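Local coordinates for phosphatidylglycerophosphatase and protein-tyrosine phosphatase 1 (Mus musculus, PDB 3RGO) that removes the terminal phosphate from phosphatidylglycerophosphate to give phosphatidylglycerol, a step on the mitochondrial route to cardiolipin, at residues A[74-79]-A[147-152]; A[103-108]-A[141-146]. All blocks are in the same frame, centred on the assembly; numbering follows the deposited sequence.

Contact 1: A[74-79]-A[147-152]; sequences NLHKGV and HKEITA
His76 reaches out from helix 72-88 and meets Glu149 and Ile150 of helix 137-154, its imidazole lying between the two helices. Both helices belong to the dual specificity phosphatase fold, a central beta-sheet flanked by helices. The backbones stay well apart here. The nearest CA atoms, those of His76 and Ile150, are 9.5 Å from each other, and side chains have to span the gap. The interface is small, with 119 Å² buried in total. The CG of His76 sits anti to its own carbonyl carbon (chi1 -79°), which swings the ring out toward the second helix. The carboxylate of Glu149 comes to the ring at the CE1 edge. As modelled, the ring and carboxylate planes are 27° apart, but the spacing at that edge is too tight to be trusted in detail. Glu149 gets there on a chain that is extended beyond CG. Its OE1 also has a long, weak ion pair with Arg153 on the same helix. The ring of His76 also meets that of Phe146, and its ND1 makes a weak hydrogen bond to Leu72 O. Ile150 is the buried member of the contact. It passes alongside the imidazole, running in the opposite direction, and places its CD1 3.8 Å from His76 NE2.

Contact 2: A[103-108]-A[141-146]; sequences SATMVA and EVLKEF. With SO4 (sulfate ion), chain B.
Two helical segments, 103-108 of helix 102-115 and 141-146 of helix 137-154, approach most closely at Thr105 and Leu143, whose CA atoms are 7.6 Å apart. No hydrogen bond crosses between them, and the contact is apolar and buried. Leu143 points at the other helix and supplies both of its methyl groups. CD1 lies 3.6 Å from Ala108 CB. CD2 also reaches the backbone, 3.6 Å from Thr105 O. CG2 of Thr105 packs over the end of the leucine, 3.9 Å from both CG and CD2 of Leu143. With chi1 of Thr105 at -61°, OG1 lies beside the backbone N, anti to the carbonyl carbon, where it bonds to Ser101 O one turn back. Thr105 and Ala108, one turn apart, thus both pack on one leucine. At the start of the same segment, Ser103 N and OG both bond O3 of a sulfate, OG at 2.7 Å. Lys97, Ala98 and Arg100 add backbone N-H groups and Arg102 its side chain. The sulfate probably marks the phosphate site of the P-loop that carries Cys96, the predicted nucleophile. Helix 102-115 lies between the sheet and helix 137-154: Val107 packs on strand 9-12, while Leu143 also touches Ala109 and Ile112.

Contacts 1 and 2 have centres 9 Å apart and share helix 137-154. Contact 2 uses residues 141-146 and contact 1 the next six, 147-152. Their partners lie on two different helices, 72-88 and 102-115, with strand 91-95 between them in sequence. Contact 2 is therefore nested inside the chain loop that contact 1 closes. The two meet directly: Leu75 CD2 is 3.5 Å from Val142 CG1, and Leu75 also touches Met106. Phe146 of contact 2 also packs on Val79 of contact 1. Together they join the C-terminal helix to two neighbouring helices of the phosphatase domain, one of which follows the phosphate-binding loop.

Contact 1: A[74-79]-A[147-152]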
loop_
_atom_site.group_PDB
_atom_site.type_symbol
_atom_site.label_atom_id
_atom_site.label_comp_id
_atom_site.label_asym_id
_atom_site.label_seq_id
_atom_site.Cartn_x
_atom_site.Cartn_y
_atom_site.Cartn_z
ATOM N N ASN A 74 0.707 -4.641 11.359
ATOM C CA ASN A 74 -0.052 -3.764 10.480
ATOM C C ASN A 74 0.373 -3.901 9.022
ATOM O O ASN A 74 -0.411 -3.643 8.109
ATOM C CB ASN A 74 0.036 -2.311 10.955
ATOM C CG ASN A 74 -0.861 -2.037 12.155
ATOM O OD1 ASN A 74 -0.634 -1.095 12.914
ATOM N ND2 ASN A 74 -1.887 -2.866 12.329
ATOM N N LEU A 75 1.618 -4.318 8.817
ATOM C CA LEU A 75 2.104 -4.682 7.493
ATOM C C LEU A 75 1.325 -5.895 6.990
ATOM O O LEU A 75 0.906 -5.941 5.833
ATOM C CB LEU A 75 3.599 -5.001 7.555
ATOM C CG LEU A 75 4.567 -4.219 6.660
ATOM C CD1 LEU A 75 4.078 -2.801 6.382
ATOM C CD2 LEU A 75 5.973 -4.215 7.262
ATOM N N HIS A 76 1.136 -6.879 7.870
ATOM C CA HIS A 76 0.339 -8.057 7.539
ATOM C C HIS A 76 -1.120 -7.677 7.313
ATOM O O HIS A 76 -1.784 -8.219 6.429
ATOM C CB HIS A 76 0.436 -9.121 8.641
ATOM C CG HIS A 76 1.693 -9.933 8.591
ATOM N ND1 HIS A 76 2.727 -9.759 9.485
ATOM C CD2 HIS A 76 2.082 -10.923 7.752
ATOM C CE1 HIS A 76 3.699 -10.607 9.199
ATOM N NE2 HIS A 76 3.333 -11.326 8.153
ATOM N N LYS A 77 -1.620 -6.743 8.118
ATOM C CA LYS A 77 -2.982 -6.253 7.936
ATOM C C LYS A 77 -3.145 -5.646 6.547
ATOM O O LYS A 77 -4.116 -5.927 5.842
ATOM C CB LYS A 77 -3.341 -5.219 9.006
ATOM C CG LYS A 77 -3.995 -5.806 10.243
ATOM C CD LYS A 77 -4.497 -4.712 11.173
ATOM C CE LYS A 77 -5.196 -5.299 12.391
ATOM N NZ LYS A 77 -5.702 -4.235 13.304
ATOM N N GLY A 78 -2.181 -4.820 6.157
ATOM C CA GLY A 78 -2.212 -4.168 4.860
ATOM C C GLY A 78 -2.162 -5.174 3.730
ATOM O O GLY A 78 -2.917 -5.083 2.766
ATOM N N VAL A 79 -1.272 -6.152 3.859
ATOM C CA VAL A 79 -1.102 -7.155 2.822
ATOM C C VAL A 79 -2.338 -8.053 2.694
ATOM O O VAL A 79 -2.810 -8.314 1.588
ATOM C CB VAL A 79 0.170 -7.995 3.067
ATOM C CG1 VAL A 79 0.268 -9.129 2.060
ATOM C CG2 VAL A 79 1.407 -7.092 3.008
ATOM N N HIS A 147 10.052 -10.322 5.581
ATOM C CA HIS A 147 10.531 -11.373 4.691
ATOM C C HIS A 147 10.794 -12.683 5.442
ATOM O O HIS A 147 10.459 -13.762 4.958
ATOM C CB HIS A 147 11.798 -10.907 3.971
ATOM C CG HIS A 147 12.283 -11.858 2.921
ATOM N ND1 HIS A 147 13.484 -12.526 3.020
ATOM C CD2 HIS A 147 11.728 -12.253 1.751
ATOM C CE1 HIS A 147 13.649 -13.291 1.954
ATOM N NE2 HIS A 147 12.599 -13.142 1.168
ATOM N N LYS A 148 11.391 -12.584 6.624
ATOM C CA LYS A 148 11.645 -13.762 7.447
ATOM C C LYS A 148 10.356 -14.424 7.928
ATOM O O LYS A 148 10.256 -15.653 7.961
ATOM C CB LYS A 148 12.522 -13.397 8.647
ATOM C CG LYS A 148 13.938 -12.987 8.284
ATOM C CD LYS A 148 14.753 -12.678 9.531
ATOM C CE LYS A 148 16.155 -12.212 9.172
ATOM N NZ LYS A 148 16.982 -11.964 10.386
ATOM N N GLU A 149 9.378 -13.611 8.316
ATOM C CA GLU A 149 8.094 -14.116 8.792
ATOM C C GLU A 149 7.324 -14.807 7.676
ATOM O O GLU A 149 6.706 -15.856 7.887
ATOM C CB GLU A 149 7.244 -12.987 9.378
ATOM C CG GLU A 149 7.743 -12.459 10.712
ATOM C CD GLU A 149 6.773 -11.478 11.344
ATOM O OE1 GLU A 149 5.911 -10.951 10.616
ATOM O OE2 GLU A 149 6.870 -11.234 12.563
ATOM N N ILE A 150 7.367 -14.209 6.490
ATOM C CA ILE A 150 6.706 -14.760 5.313
ATOM C C ILE A 150 7.263 -16.131 4.968
ATOM O O ILE A 150 6.512 -17.061 4.662
ATOM C CB ILE A 150 6.879 -13.829 4.091
ATOM C CG1 ILE A 150 6.022 -12.573 4.255
ATOM C CG2 ILE A 150 6.557 -14.567 2.799
ATOM C CD1 ILE A 150 4.665 -12.829 4.876
ATOM N N THR A 151 8.584 -16.251 5.023
ATOM C CA THR A 151 9.258 -17.508 4.731
ATOM C C THR A 151 8.894 -18.595 5.745
ATOM O O THR A 151 8.639 -19.744 5.375
ATOM C CB THR A 151 10.788 -17.313 4.714
ATOM O OG1 THR A 151 11.123 -16.265 3.796
ATOM C CG2 THR A 151 11.487 -18.597 4.298
ATOM N N ALA A 152 8.866 -18.225 7.022
ATOM C CA ALA A 152 8.566 -19.174 8.089
ATOM C C ALA A 152 7.110 -19.633 8.052
ATOM O O ALA A 152 6.799 -20.770 8.408
ATOM C CB ALA A 152 8.904 -18.572 9.445
#

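Contact 2: A[103-108]-A[141-146]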
loop_
_atom_site.group_PDB
_atom_site.type_symbol
_atom_site.label_atom_id
_atom_site.label_comp_id
_atom_site.label_asym_id
_atom_site.label_seq_id
_atom_site.Cartn_x
_atom_site.Cartn_y
_atom_site.Cartn_z
ATOM N N SER A 103 4.346 4.593 1.624
ATOM C CA SER A 103 3.401 3.852 0.806
ATOM C C SER A 103 4.127 2.838 -0.081
ATOM O O SER A 103 3.627 1.736 -0.326
ATOM C CB SER A 103 2.534 4.817 -0.013
ATOM O OG SER A 103 3.336 5.717 -0.750
ATOM N N ALA A 104 5.312 3.215 -0.550
ATOM C CA ALA A 104 6.165 2.305 -1.308
ATOM C C ALA A 104 6.557 1.086 -0.469
ATOM O O ALA A 104 6.614 -0.035 -0.966
ATOM C CB ALA A 104 7.410 3.032 -1.794
ATOM N N THR A 105 6.817 1.313 0.811
ATOM C CA THR A 105 7.198 0.235 1.719
ATOM C C THR A 105 6.060 -0.774 1.897
ATOM O O THR A 105 6.284 -1.991 1.925
ATOM C CB THR A 105 7.633 0.807 3.077
ATOM O OG1 THR A 105 8.776 1.649 2.881
ATOM C CG2 THR A 105 7.988 -0.311 4.048
ATOM N N MET A 106 4.839 -0.260 2.008
ATOM C CA MET A 106 3.648 -1.104 2.125
ATOM C C MET A 106 3.497 -1.989 0.897
ATOM O O MET A 106 3.243 -3.197 1.009
ATOM C CB MET A 106 2.394 -0.236 2.306
ATOM C CG MET A 106 1.083 -1.027 2.442
ATOM S SD MET A 106 0.936 -1.929 4.022
ATOM C CE MET A 106 1.162 -0.588 5.185
ATOM N N VAL A 107 3.647 -1.383 -0.278
ATOM C CA VAL A 107 3.568 -2.129 -1.530
ATOM C C VAL A 107 4.699 -3.152 -1.616
ATOM O O VAL A 107 4.499 -4.258 -2.117
ATOM C CB VAL A 107 3.569 -1.198 -2.776
ATOM C CG1 VAL A 107 3.661 -2.018 -4.058
ATOM C CG2 VAL A 107 2.313 -0.312 -2.798
ATOM N N ALA A 108 5.880 -2.785 -1.120
ATOM C CA ALA A 108 7.009 -3.709 -1.063
ATOM C C ALA A 108 6.658 -4.964 -0.276
ATOM O O ALA A 108 6.990 -6.074 -0.685
ATOM C CB ALA A 108 8.250 -3.022 -0.454
ATOM N N GLU A 141 14.798 -2.445 7.116
ATOM C CA GLU A 141 14.979 -3.421 8.189
ATOM C C GLU A 141 13.667 -4.118 8.562
ATOM O O GLU A 141 13.647 -5.315 8.845
ATOM C CB GLU A 141 15.624 -2.772 9.414
ATOM C CG GLU A 141 17.066 -2.333 9.186
ATOM C CD GLU A 141 17.997 -3.497 8.877
ATOM O OE1 GLU A 141 18.349 -4.251 9.810
ATOM O OE2 GLU A 141 18.384 -3.655 7.698
ATOM N N VAL A 142 12.568 -3.373 8.556
ATOM C CA VAL A 142 11.276 -3.976 8.852
ATOM C C VAL A 142 10.840 -4.918 7.728
ATOM O O VAL A 142 10.293 -5.986 7.989
ATOM C CB VAL A 142 10.199 -2.915 9.147
ATOM C CG1 VAL A 142 8.820 -3.563 9.267
ATOM C CG2 VAL A 142 10.556 -2.148 10.421
ATOM N N LEU A 143 11.094 -4.518 6.483
ATOM C CA LEU A 143 10.818 -5.371 5.329
ATOM C C LEU A 143 11.643 -6.660 5.397
ATOM O O LEU A 143 11.203 -7.715 4.943
ATOM C CB LEU A 143 11.109 -4.629 4.021
ATOM C CG LEU A 143 10.129 -3.525 3.618
ATOM C CD1 LEU A 143 10.561 -2.841 2.326
ATOM C CD2 LEU A 143 8.724 -4.097 3.477
ATOM N N LYS A 144 12.838 -6.567 5.967
ATOM C CA LYS A 144 13.667 -7.755 6.192
ATOM C C LYS A 144 13.024 -8.719 7.186
ATOM O O LYS A 144 13.053 -9.941 6.990
ATOM C CB LYS A 144 15.059 -7.361 6.691
ATOM C CG LYS A 144 16.046 -6.971 5.600
ATOM C CD LYS A 144 17.470 -6.937 6.159
ATOM C CE LYS A 144 18.521 -6.849 5.057
ATOM N NZ LYS A 144 18.408 -5.598 4.260
ATOM N N GLU A 145 12.464 -8.178 8.267
ATOM C CA GLU A 145 11.802 -9.015 9.268
ATOM C C GLU A 145 10.526 -9.607 8.674
ATOM O O GLU A 145 10.177 -10.765 8.929
ATOM C CB GLU A 145 11.469 -8.210 10.527
ATOM C CG GLU A 145 12.679 -7.734 11.323
ATOM C CD GLU A 145 13.172 -8.770 12.323
ATOM O OE1 GLU A 145 13.256 -9.964 11.961
ATOM O OE2 GLU A 145 13.480 -8.386 13.473
ATOM N N PHE A 146 9.834 -8.804 7.870
ATOM C CA PHE A 146 8.614 -9.257 7.214
ATOM C C PHE A 146 8.933 -10.432 6.292
ATOM O O PHE A 146 8.188 -11.413 6.236
ATOM C CB PHE A 146 7.965 -8.108 6.426
ATOM C CG PHE A 146 6.633 -8.461 5.823
ATOM C CD1 PHE A 146 6.548 -8.939 4.525
ATOM C CD2 PHE A 146 5.468 -8.316 6.556
ATOM C CE1 PHE A 146 5.326 -9.260 3.970
ATOM C CE2 PHE A 146 4.246 -8.637 6.009
ATOM C CZ PHE A 146 4.173 -9.113 4.713
HETATM S S SO4 B . 5.131 8.700 1.265
HETATM O O1 SO4 B . 6.060 8.551 2.381
HETATM O O2 SO4 B . 5.861 9.030 0.045
HETATM O O3 SO4 B . 4.396 7.455 1.081
HETATM O O4 SO4 B . 4.192 9.783 1.550
#